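Side-chain contacts in superoxide dismutase (Chaetomium thermophilum, PDB 4BR6), which probably protects cells by dismutating superoxide to hydrogen peroxide and dioxygen at a bound manganese ion: residues Thr75-Asn80 / Ser124-Leu129; Gly94-Ala99 / Lys188-Arg193; Glu108-Gln113 / Ala180-Ile185; Leu129-Asp134 / Gln192-Ala197. All coordinates share one frame; numbering follows the deposited sequence.

In the fold
From the N terminus, the chain runs through the helices of the alpha-hairpin region before the first contact opens near the end of helix 61-79. Contact 1 joins that helix end to strand 125-132 and so ties the N-terminal helices to the sheet of the C-terminal region. Within the loop it closes, contacts 2 and 3 open on helices 94-104 and 107-119; both close late, on helix 187-195 and on the turn before it, so each crosses contact 1, while contact 3 nests inside contact 2. Contact 4 leaves the end of strand 125-132 after contact 1 has closed, crosses contact 3, and ends with contact 2 on helix 187-195, where Gln-192 and Arg-193 belong to both.

Contact 1: Thr75-Asn80 / Ser124-Leu129; sequences TLFWEN and SGWAWL
Phe-77 and Trp-126 meet in a T-shaped pair: the outer edge of the indole six-membered ring, CZ3 and CH2, is directed at the face of the phenyl ring, with centroids 5.4 Å apart and planes at 88°. The same edge touches the base of the phenylalanine, CH2 of Trp-126 lying 3.8 Å from CB of Phe-77. Beside this pair, CD1 of Leu-76 packs 3.9 Å from CZ3 of Trp-128, the side chains crossing nearly at right angles. The indoles lean together, CZ2 of Trp-128 standing over the rim of one Trp-126 face. Both have CG anti to the carbonyl carbon (chi1 -75° in Trp-126), which sends them from the strand toward the helix. In the second shell, Gln-146 OE1 takes the NE1 hydrogen of Trp-126 and helps fix its rotation. Trp-126 packs on the manganese ligand Asp-160 and lies about 4 Å, nearest atoms, from the ion, so its indole lies against the metal site with its N-H already spent and its outer edge backed by Phe-77.

Contact 2: Gly94-Ala99 / Lys188-Arg193; sequences GALKKA and KTVAQR
Leu-96 sets its CG anti to the backbone N (chi1 -178°), and CD2, roughly anti to CA, extends toward helix 187-195. Val-190 answers with CG1, likewise anti to its backbone N (chi1 179°), and the two methyls meet 3.6 Å apart, CD2 of Leu-96 against CG1 of Val-190, the side chains crossing at about a right angle. That same leucine methyl rests on the next residue, 3.7 Å from both CA and CB of Ala-191. Because alanine ends at CB, the leucine can come down onto the helix backbone, and the CA atoms of Leu-96 and Ala-191 approach to 5.9 Å. No hydrogen bond crosses; the CD2 methyl makes all the close contacts between the two segments. Around it, Phe-194 packs against Leu-96 from one turn further along helix 187-195, and Val-190 continues onto Leu-156 and Met-157 of strand 153-160. This is apolar helix-helix packing in the C-terminal alpha/beta region of an iron/manganese superoxide dismutase, binding helix 94-104 to the last helix, away from the metal.

Contact 3: Glu108-Gln113 / Ala180-Ile185; sequences ETFRKQ and AIWNVI
Trp-182 presents one indole face to Arg-111 and its outer edge to Phe-110. The contact belongs to the C-terminal alpha/beta region of the iron/manganese superoxide dismutase fold, where helix 107-119 meets the turn that leads into helix 187-195. Over the face, CG of Arg-111 stands 3.8 Å from the centroid of the six-membered ring and 16° off its normal, a CH-pi contact, while toward CG and CB of Trp-182 the guanidinium lies flat on the indole as a stack, planes 16° apart and centres separated by 4.2 Å. At the edge, CE2 of Phe-110 comes within 3.7 Å of CH2 of Trp-182; the rings are nearly perpendicular, but the approach is oblique.

Arg-111 reaches so far because its chain is extended from CG to NE, with CG anti to the backbone N, sliding past the tryptophan in the opposite direction. Its NH2 is held by a salt bridge to Glu-179, which should keep the guanidinium in place above the ring, and NE1 of Trp-182 is tied to OD1 of Asn-115 on the same helix as Arg-111. The turn carrying the tryptophan is braced from within: Ala-180 O accepts both the backbone N and the side-chain amide of Asn-183, on the same face of its carbonyl plane. The side-chain hydrogen bond, from ND2 of Asn-183 to O of Ala-180, measures 3.0 Å, with an N-H...O angle of 156°.

Contact 4: Leu129-Asp134 / Gln192-Ala197; sequences LAKDKD and QRFEKA
Lys-131 crosses Phe-194 at about a right angle and sets its ammonium over one face of the phenyl ring. NZ of Lys-131 lies 3.9 Å from the centroid of the Phe-194 ring and 15° off the normal, a cation-pi contact. The lysine gets there by being stretched out along its whole length, CG anti to the backbone N (chi1 -175°) and every later torsion extended. Its NZ is bonded to two main-chain oxygens. O of Phe-194 receives NZ of Lys-131 at 2.9 Å, in the carbonyl plane and with a C=O...N angle of 154°; O of Ala-197, probably part of the terminal carboxylate, receives the same NZ at 2.9 Å, but from above its plane. One ammonium is thus gripped by the ring, by a carbonyl in the closing turn of helix 187-195 and by the last residue of the chain, an environment that probably favours its positive charge. A strand lysine here fastens the end of the C-terminal helix to the central strand of the three-stranded antiparallel sheet in the iron/manganese superoxide dismutase fold.

Contact 1: Thr75-Asn80 / Ser124-Leu129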
loop_
_atom_site.group_PDB
_atom_site.type_symbol
_atom_site.label_atom_id
_atom_site.label_comp_id
_atom_site.label_asym_id
_atom_site.label_seq_id
_atom_site.Cartn_x
_atom_site.Cartn_y
_atom_site.Cartn_z
ATOM N N THR B 75 -2.438 -3.080 23.091
ATOM C CA THR B 75 -3.355 -3.300 24.203
ATOM C C THR B 75 -3.829 -4.737 24.213
ATOM O O THR B 75 -3.723 -5.422 25.231
ATOM C CB THR B 75 -4.565 -2.366 24.159
ATOM O OG1 THR B 75 -4.128 -1.043 24.494
ATOM C CG2 THR B 75 -5.624 -2.813 25.169
ATOM N N LEU B 76 -4.364 -5.196 23.087
ATOM C CA LEU B 76 -4.796 -6.585 22.976
ATOM C C LEU B 76 -3.642 -7.578 23.136
ATOM O O LEU B 76 -3.822 -8.633 23.728
ATOM C CB LEU B 76 -5.475 -6.835 21.635
ATOM C CG LEU B 76 -6.776 -6.086 21.373
ATOM C CD1 LEU B 76 -7.256 -6.439 19.974
ATOM C CD2 LEU B 76 -7.832 -6.414 22.392
ATOM N N PHE B 77 -2.472 -7.247 22.592
ATOM C CA PHE B 77 -1.293 -8.112 22.691
ATOM C C PHE B 77 -0.971 -8.455 24.156
ATOM O O PHE B 77 -0.866 -9.621 24.513
ATOM C CB PHE B 77 -0.079 -7.446 22.027
ATOM C CG PHE B 77 1.108 -8.363 21.831
ATOM C CD1 PHE B 77 0.953 -9.667 21.381
ATOM C CD2 PHE B 77 2.397 -7.901 22.063
ATOM C CE1 PHE B 77 2.048 -10.483 21.196
ATOM C CE2 PHE B 77 3.494 -8.729 21.872
ATOM C CZ PHE B 77 3.318 -10.007 21.439
ATOM N N TRP B 78 -0.828 -7.440 25.005
ATOM C CA TRP B 78 -0.500 -7.681 26.401
ATOM C C TRP B 78 -1.537 -8.567 27.067
ATOM O O TRP B 78 -1.200 -9.432 27.882
ATOM C CB TRP B 78 -0.418 -6.376 27.188
ATOM C CG TRP B 78 0.421 -5.307 26.600
ATOM C CD1 TRP B 78 0.116 -3.996 26.564
ATOM C CD2 TRP B 78 1.708 -5.439 25.975
ATOM N NE1 TRP B 78 1.110 -3.300 25.953
ATOM C CE2 TRP B 78 2.100 -4.158 25.574
ATOM C CE3 TRP B 78 2.552 -6.511 25.704
ATOM C CZ2 TRP B 78 3.303 -3.912 24.926
ATOM C CZ3 TRP B 78 3.749 -6.265 25.064
ATOM C CH2 TRP B 78 4.112 -4.979 24.682
ATOM N N GLU B 79 -2.800 -8.331 26.721
ATOM C CA GLU B 79 -3.909 -9.078 27.289
ATOM C C GLU B 79 -3.873 -10.552 26.930
ATOM O O GLU B 79 -4.331 -11.375 27.726
ATOM C CB GLU B 79 -5.234 -8.507 26.807
ATOM C CG GLU B 79 -5.564 -7.144 27.330
ATOM C CD GLU B 79 -6.924 -6.690 26.834
ATOM O OE1 GLU B 79 -7.519 -7.419 26.006
ATOM O OE2 GLU B 79 -7.399 -5.619 27.257
ATOM N N ASN B 80 -3.362 -10.896 25.740
ATOM C CA ASN B 80 -3.273 -12.320 25.365
ATOM C C ASN B 80 -1.882 -12.915 25.590
ATOM O O ASN B 80 -1.485 -13.872 24.941
ATOM C CB ASN B 80 -3.893 -12.667 23.973
ATOM C CG ASN B 80 -3.092 -12.153 22.762
ATOM O OD1 ASN B 80 -3.633 -11.435 21.917
ATOM N ND2 ASN B 80 -1.833 -12.575 22.638
ATOM N N SER B 124 7.142 -4.792 8.503
ATOM C CA SER B 124 6.596 -4.832 9.853
ATOM C C SER B 124 5.136 -5.225 9.805
ATOM O O SER B 124 4.416 -4.785 8.930
ATOM C CB SER B 124 6.678 -3.462 10.504
ATOM O OG SER B 124 8.010 -2.982 10.519
ATOM N N GLY B 125 4.667 -6.015 10.757
ATOM C CA GLY B 125 3.274 -6.395 10.725
ATOM C C GLY B 125 2.864 -7.294 11.869
ATOM O O GLY B 125 3.646 -7.558 12.778
ATOM N N TRP B 126 1.621 -7.758 11.804
ATOM C CA TRP B 126 1.009 -8.518 12.863
ATOM C C TRP B 126 0.286 -9.673 12.218
ATOM O O TRP B 126 -0.258 -9.517 11.128
ATOM C CB TRP B 126 -0.057 -7.675 13.558
ATOM C CG TRP B 126 0.449 -6.613 14.471
ATOM C CD1 TRP B 126 0.883 -5.373 14.126
ATOM C CD2 TRP B 126 0.555 -6.692 15.895
ATOM N NE1 TRP B 126 1.265 -4.674 15.245
ATOM C CE2 TRP B 126 1.076 -5.464 16.344
ATOM C CE3 TRP B 126 0.262 -7.679 16.833
ATOM C CZ2 TRP B 126 1.302 -5.201 17.683
ATOM C CZ3 TRP B 126 0.493 -7.413 18.160
ATOM C CH2 TRP B 126 1.005 -6.185 18.573
ATOM N N ALA B 127 0.239 -10.812 12.898
ATOM C CA ALA B 127 -0.706 -11.871 12.528
ATOM C C ALA B 127 -1.734 -12.035 13.647
ATOM O O ALA B 127 -1.410 -11.889 14.834
ATOM C CB ALA B 127 0.004 -13.199 12.241
ATOM N N TRP B 128 -2.969 -12.334 13.245
ATOM C CA TRP B 128 -4.091 -12.465 14.156
ATOM C C TRP B 128 -4.884 -13.708 13.840
ATOM O O TRP B 128 -5.059 -14.051 12.676
ATOM C CB TRP B 128 -5.036 -11.283 14.014
ATOM C CG TRP B 128 -4.410 -9.964 14.355
ATOM C CD1 TRP B 128 -3.684 -9.160 13.537
ATOM C CD2 TRP B 128 -4.458 -9.308 15.625
ATOM N NE1 TRP B 128 -3.277 -8.036 14.215
ATOM C CE2 TRP B 128 -3.738 -8.107 15.499
ATOM C CE3 TRP B 128 -5.038 -9.623 16.855
ATOM C CZ2 TRP B 128 -3.583 -7.223 16.553
ATOM C CZ3 TRP B 128 -4.885 -8.741 17.902
ATOM C CH2 TRP B 128 -4.164 -7.558 17.745
ATOM N N LEU B 129 -5.349 -14.382 14.888
ATOM C CA LEU B 129 -6.512 -15.244 14.799
ATOM C C LEU B 129 -7.718 -14.314 14.920
ATOM O O LEU B 129 -7.835 -13.570 15.896
ATOM C CB LEU B 129 -6.526 -16.249 15.951
ATOM C CG LEU B 129 -7.804 -17.074 16.140
ATOM C CD1 LEU B 129 -8.110 -17.901 14.898
ATOM C CD2 LEU B 129 -7.667 -17.959 17.365
#

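Contact 2: Gly94-Ala99 / Lys188-Arg193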
loop_
_atom_site.group_PDB
_atom_site.type_symbol
_atom_site.label_atom_id
_atom_site.label_comp_id
_atom_site.label_asym_id
_atom_site.label_seq_id
_atom_site.Cartn_x
_atom_site.Cartn_y
_atom_site.Cartn_z
ATOM N N GLY B 94 -12.801 -26.139 25.461
ATOM C CA GLY B 94 -14.202 -25.771 25.363
ATOM C C GLY B 94 -14.609 -25.395 23.954
ATOM O O GLY B 94 -14.153 -26.004 22.986
ATOM N N ALA B 95 -15.457 -24.376 23.848
ATOM C CA ALA B 95 -16.029 -23.956 22.571
ATOM C C ALA B 95 -14.965 -23.441 21.632
ATOM O O ALA B 95 -15.105 -23.539 20.415
ATOM C CB ALA B 95 -17.081 -22.870 22.783
ATOM N N LEU B 96 -13.912 -22.871 22.202
ATOM C CA LEU B 96 -12.840 -22.314 21.403
ATOM C C LEU B 96 -12.117 -23.444 20.687
ATOM O O LEU B 96 -11.980 -23.408 19.460
ATOM C CB LEU B 96 -11.882 -21.506 22.272
ATOM C CG LEU B 96 -10.710 -20.812 21.567
ATOM C CD1 LEU B 96 -11.129 -20.077 20.302
ATOM C CD2 LEU B 96 -10.102 -19.849 22.550
ATOM N N LYS B 97 -11.688 -24.451 21.456
ATOM C CA LYS B 97 -10.978 -25.613 20.915
ATOM C C LYS B 97 -11.745 -26.265 19.769
ATOM O O LYS B 97 -11.148 -26.655 18.757
ATOM C CB LYS B 97 -10.702 -26.645 22.014
ATOM C CG LYS B 97 -10.198 -28.000 21.493
ATOM C CD LYS B 97 -9.323 -28.709 22.533
ATOM C CE LYS B 97 -8.683 -30.000 22.014
ATOM N NZ LYS B 97 -9.663 -31.114 21.876
ATOM N N LYS B 98 -13.062 -26.383 19.932
ATOM C CA LYS B 98 -13.903 -26.981 18.908
ATOM C C LYS B 98 -13.982 -26.086 17.679
ATOM O O LYS B 98 -14.114 -26.576 16.555
ATOM C CB LYS B 98 -15.309 -27.269 19.445
ATOM C CG LYS B 98 -15.387 -28.490 20.356
ATOM C CD LYS B 98 -16.557 -29.424 20.000
ATOM C CE LYS B 98 -16.301 -30.220 18.711
ATOM N NZ LYS B 98 -17.319 -31.285 18.442
ATOM N N ALA B 99 -13.914 -24.775 17.892
ATOM C CA ALA B 99 -13.958 -23.816 16.786
ATOM C C ALA B 99 -12.636 -23.825 16.034
ATOM O O ALA B 99 -12.612 -23.776 14.800
ATOM C CB ALA B 99 -14.257 -22.414 17.293
ATOM N N LYS B 188 -7.119 -18.048 27.910
ATOM C CA LYS B 188 -8.311 -17.678 28.659
ATOM C C LYS B 188 -8.822 -16.326 28.157
ATOM O O LYS B 188 -10.019 -16.122 27.999
ATOM C CB LYS B 188 -8.014 -17.662 30.159
ATOM C CG LYS B 188 -9.102 -17.056 31.024
ATOM C CD LYS B 188 -9.100 -17.632 32.443
ATOM C CE LYS B 188 -7.712 -17.720 33.048
ATOM N NZ LYS B 188 -7.001 -16.416 33.069
ATOM N N THR B 189 -7.913 -15.406 27.872
ATOM C CA THR B 189 -8.319 -14.123 27.292
ATOM C C THR B 189 -8.965 -14.348 25.928
ATOM O O THR B 189 -9.989 -13.760 25.618
ATOM C CB THR B 189 -7.125 -13.169 27.111
ATOM O OG1 THR B 189 -6.547 -12.886 28.383
ATOM C CG2 THR B 189 -7.553 -11.870 26.465
ATOM N N VAL B 190 -8.345 -15.190 25.110
ATOM C CA VAL B 190 -8.839 -15.453 23.757
ATOM C C VAL B 190 -10.257 -16.003 23.785
ATOM O O VAL B 190 -11.089 -15.612 22.984
ATOM C CB VAL B 190 -7.936 -16.464 23.020
ATOM C CG1 VAL B 190 -8.463 -16.748 21.606
ATOM C CG2 VAL B 190 -6.506 -15.956 22.994
ATOM N N ALA B 191 -10.525 -16.914 24.711
ATOM C CA ALA B 191 -11.834 -17.545 24.801
ATOM C C ALA B 191 -12.892 -16.567 25.288
ATOM O O ALA B 191 -14.072 -16.701 24.954
ATOM C CB ALA B 191 -11.764 -18.750 25.721
ATOM N N GLN B 192 -12.479 -15.594 26.092
ATOM C CA GLN B 192 -13.373 -14.517 26.502
ATOM C C GLN B 192 -13.781 -13.705 25.289
ATOM O O GLN B 192 -14.962 -13.464 25.070
ATOM C CB GLN B 192 -12.701 -13.618 27.540
ATOM C CG GLN B 192 -12.903 -14.072 28.976
ATOM C CD GLN B 192 -11.701 -13.828 29.860
ATOM O OE1 GLN B 192 -11.038 -12.791 29.774
ATOM N NE2 GLN B 192 -11.407 -14.797 30.722
ATOM N N ARG B 193 -12.800 -13.297 24.491
ATOM C CA ARG B 193 -13.067 -12.549 23.267
ATOM C C ARG B 193 -13.951 -13.362 22.332
ATOM O O ARG B 193 -14.880 -12.833 21.719
ATOM C CB ARG B 193 -11.755 -12.218 22.562
ATOM C CG ARG B 193 -10.849 -11.340 23.376
ATOM C CD ARG B 193 -9.480 -11.260 22.751
ATOM N NE ARG B 193 -8.631 -10.282 23.418
ATOM C CZ ARG B 193 -7.328 -10.143 23.191
ATOM N NH1 ARG B 193 -6.713 -10.920 22.312
ATOM N NH2 ARG B 193 -6.640 -9.222 23.845
#

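Contact 3: Glu108-Gln113 / Ala180-Ile185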
loop_
_atom_site.group_PDB
_atom_site.type_symbol
_atom_site.label_atom_id
_atom_site.label_comp_id
_atom_site.label_asym_id
_atom_site.label_seq_id
_atom_site.Cartn_x
_atom_site.Cartn_y
_atom_site.Cartn_z
ATOM N N GLU B 108 -2.781 -27.747 16.468
ATOM C CA GLU B 108 -1.435 -27.831 15.922
ATOM C C GLU B 108 -1.344 -27.278 14.499
ATOM O O GLU B 108 -0.400 -26.572 14.178
ATOM C CB GLU B 108 -0.943 -29.273 15.954
ATOM C CG GLU B 108 0.519 -29.426 15.576
ATOM C CD GLU B 108 1.287 -30.311 16.545
ATOM O OE1 GLU B 108 1.132 -30.129 17.772
ATOM O OE2 GLU B 108 2.051 -31.184 16.077
ATOM N N THR B 109 -2.311 -27.617 13.651
ATOM C CA THR B 109 -2.322 -27.140 12.268
ATOM C C THR B 109 -2.531 -25.620 12.209
ATOM O O THR B 109 -1.907 -24.922 11.402
ATOM C CB THR B 109 -3.414 -27.850 11.441
ATOM O OG1 THR B 109 -3.032 -29.209 11.222
ATOM C CG2 THR B 109 -3.608 -27.189 10.088
ATOM N N PHE B 110 -3.422 -25.115 13.054
ATOM C CA PHE B 110 -3.624 -23.676 13.184
ATOM C C PHE B 110 -2.319 -22.993 13.581
ATOM O O PHE B 110 -1.971 -21.932 13.061
ATOM C CB PHE B 110 -4.700 -23.376 14.235
ATOM C CG PHE B 110 -4.559 -22.018 14.881
ATOM C CD1 PHE B 110 -4.922 -20.871 14.212
ATOM C CD2 PHE B 110 -4.040 -21.890 16.154
ATOM C CE1 PHE B 110 -4.776 -19.630 14.805
ATOM C CE2 PHE B 110 -3.898 -20.640 16.742
ATOM C CZ PHE B 110 -4.270 -19.525 16.070
ATOM N N ARG B 111 -1.617 -23.615 14.528
ATOM C CA ARG B 111 -0.344 -23.126 15.051
ATOM C C ARG B 111 0.739 -23.115 13.975
ATOM O O ARG B 111 1.586 -22.220 13.928
ATOM C CB ARG B 111 0.096 -24.025 16.207
ATOM C CG ARG B 111 1.376 -23.608 16.891
ATOM C CD ARG B 111 1.675 -24.485 18.108
ATOM N NE ARG B 111 3.053 -24.299 18.556
ATOM C CZ ARG B 111 3.471 -24.407 19.817
ATOM N NH1 ARG B 111 2.614 -24.702 20.793
ATOM N NH2 ARG B 111 4.757 -24.206 20.103
ATOM N N LYS B 112 0.716 -24.142 13.133
ATOM C CA LYS B 112 1.601 -24.241 11.973
ATOM C C LYS B 112 1.325 -23.143 10.959
ATOM O O LYS B 112 2.234 -22.454 10.504
ATOM C CB LYS B 112 1.405 -25.609 11.313
ATOM C CG LYS B 112 2.384 -25.949 10.202
ATOM C CD LYS B 112 2.177 -27.386 9.742
ATOM C CE LYS B 112 1.662 -27.468 8.324
ATOM N NZ LYS B 112 0.426 -26.662 8.113
ATOM N N GLN B 113 0.061 -22.977 10.603
ATOM C CA GLN B 113 -0.295 -22.004 9.591
ATOM C C GLN B 113 -0.045 -20.587 10.075
ATOM O O GLN B 113 0.351 -19.722 9.293
ATOM C CB GLN B 113 -1.752 -22.183 9.188
ATOM C CG GLN B 113 -1.937 -23.382 8.293
ATOM C CD GLN B 113 -3.379 -23.731 8.084
ATOM O OE1 GLN B 113 -4.256 -23.228 8.779
ATOM N NE2 GLN B 113 -3.640 -24.603 7.119
ATOM N N ALA B 180 8.572 -19.971 20.162
ATOM C CA ALA B 180 8.635 -19.776 21.603
ATOM C C ALA B 180 7.384 -19.094 22.194
ATOM O O ALA B 180 6.949 -19.446 23.291
ATOM C CB ALA B 180 9.896 -18.984 21.976
ATOM N N ILE B 181 6.794 -18.136 21.482
ATOM C CA ILE B 181 5.758 -17.290 22.092
ATOM C C ILE B 181 4.498 -18.062 22.493
ATOM O O ILE B 181 3.755 -17.639 23.369
ATOM C CB ILE B 181 5.363 -16.102 21.170
ATOM C CG1 ILE B 181 4.503 -15.082 21.933
ATOM C CG2 ILE B 181 4.649 -16.617 19.928
ATOM C CD1 ILE B 181 4.334 -13.750 21.205
ATOM N N TRP B 182 4.249 -19.186 21.841
ATOM C CA TRP B 182 3.067 -19.978 22.158
ATOM C C TRP B 182 3.050 -20.405 23.615
ATOM O O TRP B 182 1.993 -20.686 24.164
ATOM C CB TRP B 182 2.970 -21.198 21.238
ATOM C CG TRP B 182 2.801 -20.775 19.810
ATOM C CD1 TRP B 182 3.789 -20.544 18.917
ATOM C CD2 TRP B 182 1.571 -20.485 19.133
ATOM N NE1 TRP B 182 3.264 -20.139 17.718
ATOM C CE2 TRP B 182 1.901 -20.091 17.825
ATOM C CE3 TRP B 182 0.227 -20.515 19.507
ATOM C CZ2 TRP B 182 0.939 -19.747 16.881
ATOM C CZ3 TRP B 182 -0.729 -20.167 18.568
ATOM C CH2 TRP B 182 -0.367 -19.790 17.270
ATOM N N ASN B 183 4.228 -20.437 24.237
ATOM C CA ASN B 183 4.346 -20.802 25.643
ATOM C C ASN B 183 3.781 -19.778 26.608
ATOM O O ASN B 183 3.584 -20.089 27.787
ATOM C CB ASN B 183 5.801 -21.057 26.014
ATOM C CG ASN B 183 6.318 -22.338 25.431
ATOM O OD1 ASN B 183 6.002 -23.423 25.922
ATOM N ND2 ASN B 183 7.104 -22.228 24.373
ATOM N N VAL B 184 3.531 -18.571 26.111
ATOM C CA VAL B 184 3.027 -17.487 26.947
ATOM C C VAL B 184 1.752 -16.827 26.398
ATOM O O VAL B 184 1.432 -15.714 26.787
ATOM C CB VAL B 184 4.123 -16.398 27.196
ATOM C CG1 VAL B 184 5.226 -16.940 28.117
ATOM C CG2 VAL B 184 4.718 -15.906 25.888
ATOM N N ILE B 185 1.017 -17.517 25.524
ATOM C CA ILE B 185 -0.274 -17.012 25.027
ATOM C C ILE B 185 -1.406 -17.280 26.014
ATOM O O ILE B 185 -1.633 -18.418 26.385
ATOM C CB ILE B 185 -0.679 -17.669 23.676
ATOM C CG1 ILE B 185 0.358 -17.357 22.600
ATOM C CG2 ILE B 185 -2.070 -17.198 23.226
ATOM C CD1 ILE B 185 0.553 -15.879 22.339
#

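Contact 4: Leu129-Asp134 / Gln192-Ala197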
loop_
_atom_site.group_PDB
_atom_site.type_symbol
_atom_site.label_atom_id
_atom_site.label_comp_id
_atom_site.label_asym_id
_atom_site.label_seq_id
_atom_site.Cartn_x
_atom_site.Cartn_y
_atom_site.Cartn_z
ATOM N N LEU B 129 -5.349 -14.382 14.888
ATOM C CA LEU B 129 -6.512 -15.244 14.799
ATOM C C LEU B 129 -7.718 -14.314 14.920
ATOM O O LEU B 129 -7.835 -13.570 15.896
ATOM C CB LEU B 129 -6.526 -16.249 15.951
ATOM C CG LEU B 129 -7.804 -17.074 16.140
ATOM C CD1 LEU B 129 -8.110 -17.901 14.898
ATOM C CD2 LEU B 129 -7.667 -17.959 17.365
ATOM N N ALA B 130 -8.613 -14.324 13.940
ATOM C CA ALA B 130 -9.766 -13.432 13.978
ATOM C C ALA B 130 -11.051 -14.197 13.711
ATOM O O ALA B 130 -11.023 -15.276 13.130
ATOM C CB ALA B 130 -9.609 -12.300 12.992
ATOM N N LYS B 131 -12.172 -13.608 14.114
ATOM C CA LYS B 131 -13.478 -14.249 13.998
ATOM C C LYS B 131 -14.466 -13.409 13.193
ATOM O O LYS B 131 -14.723 -12.245 13.525
ATOM C CB LYS B 131 -14.057 -14.489 15.387
ATOM C CG LYS B 131 -15.360 -15.262 15.386
ATOM C CD LYS B 131 -15.858 -15.492 16.808
ATOM C CE LYS B 131 -17.075 -16.391 16.843
ATOM N NZ LYS B 131 -17.664 -16.488 18.209
ATOM N N ASP B 132 -15.033 -14.008 12.148
ATOM C CA ASP B 132 -16.031 -13.323 11.321
ATOM C C ASP B 132 -17.247 -12.978 12.164
ATOM O O ASP B 132 -17.792 -13.833 12.857
ATOM C CB ASP B 132 -16.452 -14.194 10.134
ATOM C CG ASP B 132 -17.422 -13.488 9.208
ATOM O OD1 ASP B 132 -18.609 -13.375 9.563
ATOM O OD2 ASP B 132 -16.996 -13.031 8.133
ATOM N N LYS B 133 -17.674 -11.722 12.094
ATOM C CA LYS B 133 -18.672 -11.196 13.018
ATOM C C LYS B 133 -20.062 -11.785 12.818
ATOM O O LYS B 133 -20.913 -11.682 13.703
ATOM C CB LYS B 133 -18.723 -9.661 12.945
ATOM C CG LYS B 133 -19.272 -9.078 11.645
ATOM C CD LYS B 133 -19.464 -7.570 11.774
ATOM C CE LYS B 133 -19.888 -6.898 10.478
ATOM N NZ LYS B 133 -21.198 -7.365 9.966
ATOM N N ASP B 134 -20.276 -12.425 11.670
ATOM C CA ASP B 134 -21.597 -12.905 11.289
ATOM C C ASP B 134 -21.684 -14.424 11.388
ATOM O O ASP B 134 -22.639 -14.957 11.956
ATOM C CB ASP B 134 -21.957 -12.446 9.870
ATOM C CG ASP B 134 -22.288 -10.958 9.796
ATOM O OD1 ASP B 134 -23.147 -10.495 10.571
ATOM O OD2 ASP B 134 -21.687 -10.242 8.970
ATOM N N GLN B 192 -12.479 -15.594 26.092
ATOM C CA GLN B 192 -13.373 -14.517 26.502
ATOM C C GLN B 192 -13.781 -13.705 25.289
ATOM O O GLN B 192 -14.962 -13.464 25.070
ATOM C CB GLN B 192 -12.701 -13.618 27.540
ATOM C CG GLN B 192 -12.903 -14.072 28.976
ATOM C CD GLN B 192 -11.701 -13.828 29.860
ATOM O OE1 GLN B 192 -11.038 -12.791 29.774
ATOM N NE2 GLN B 192 -11.407 -14.797 30.722
ATOM N N ARG B 193 -12.800 -13.297 24.491
ATOM C CA ARG B 193 -13.067 -12.549 23.267
ATOM C C ARG B 193 -13.951 -13.362 22.332
ATOM O O ARG B 193 -14.880 -12.833 21.719
ATOM C CB ARG B 193 -11.755 -12.218 22.562
ATOM C CG ARG B 193 -10.849 -11.340 23.376
ATOM C CD ARG B 193 -9.480 -11.260 22.751
ATOM N NE ARG B 193 -8.631 -10.282 23.418
ATOM C CZ ARG B 193 -7.328 -10.143 23.191
ATOM N NH1 ARG B 193 -6.713 -10.920 22.312
ATOM N NH2 ARG B 193 -6.640 -9.222 23.845
ATOM N N PHE B 194 -13.644 -14.654 22.236
ATOM C CA PHE B 194 -14.389 -15.573 21.383
ATOM C C PHE B 194 -15.868 -15.600 21.749
ATOM O O PHE B 194 -16.725 -15.756 20.880
ATOM C CB PHE B 194 -13.822 -16.989 21.499
ATOM C CG PHE B 194 -14.554 -18.013 20.667
ATOM C CD1 PHE B 194 -14.303 -18.139 19.312
ATOM C CD2 PHE B 194 -15.486 -18.862 21.243
ATOM C CE1 PHE B 194 -14.956 -19.075 18.559
ATOM C CE2 PHE B 194 -16.148 -19.801 20.473
ATOM C CZ PHE B 194 -15.877 -19.904 19.133
ATOM N N GLU B 195 -16.163 -15.455 23.037
ATOM C CA GLU B 195 -17.541 -15.550 23.523
ATOM C C GLU B 195 -18.308 -14.283 23.172
ATOM O O GLU B 195 -19.497 -14.338 22.888
ATOM C CB GLU B 195 -17.563 -15.796 25.041
ATOM C CG GLU B 195 -18.957 -15.858 25.694
ATOM C CD GLU B 195 -19.803 -17.015 25.192
ATOM O OE1 GLU B 195 -19.220 -18.034 24.775
ATOM O OE2 GLU B 195 -21.051 -16.906 25.213
ATOM N N LYS B 196 -17.611 -13.150 23.169
ATOM C CA LYS B 196 -18.241 -11.850 22.947
ATOM C C LYS B 196 -18.175 -11.355 21.500
ATOM O O LYS B 196 -18.531 -10.208 21.219
ATOM C CB LYS B 196 -17.602 -10.804 23.858
ATOM C CG LYS B 196 -17.746 -11.116 25.340
ATOM C CD LYS B 196 -17.579 -9.861 26.203
ATOM C CE LYS B 196 -18.874 -9.044 26.268
ATOM N NZ LYS B 196 -18.718 -7.726 26.951
ATOM N N ALA B 197 -17.728 -12.216 20.585
ATOM C CA ALA B 197 -17.656 -11.881 19.163
ATOM C C ALA B 197 -18.257 -12.997 18.319
ATOM O O ALA B 197 -18.854 -13.929 18.854
ATOM C CB ALA B 197 -16.236 -11.632 18.749
#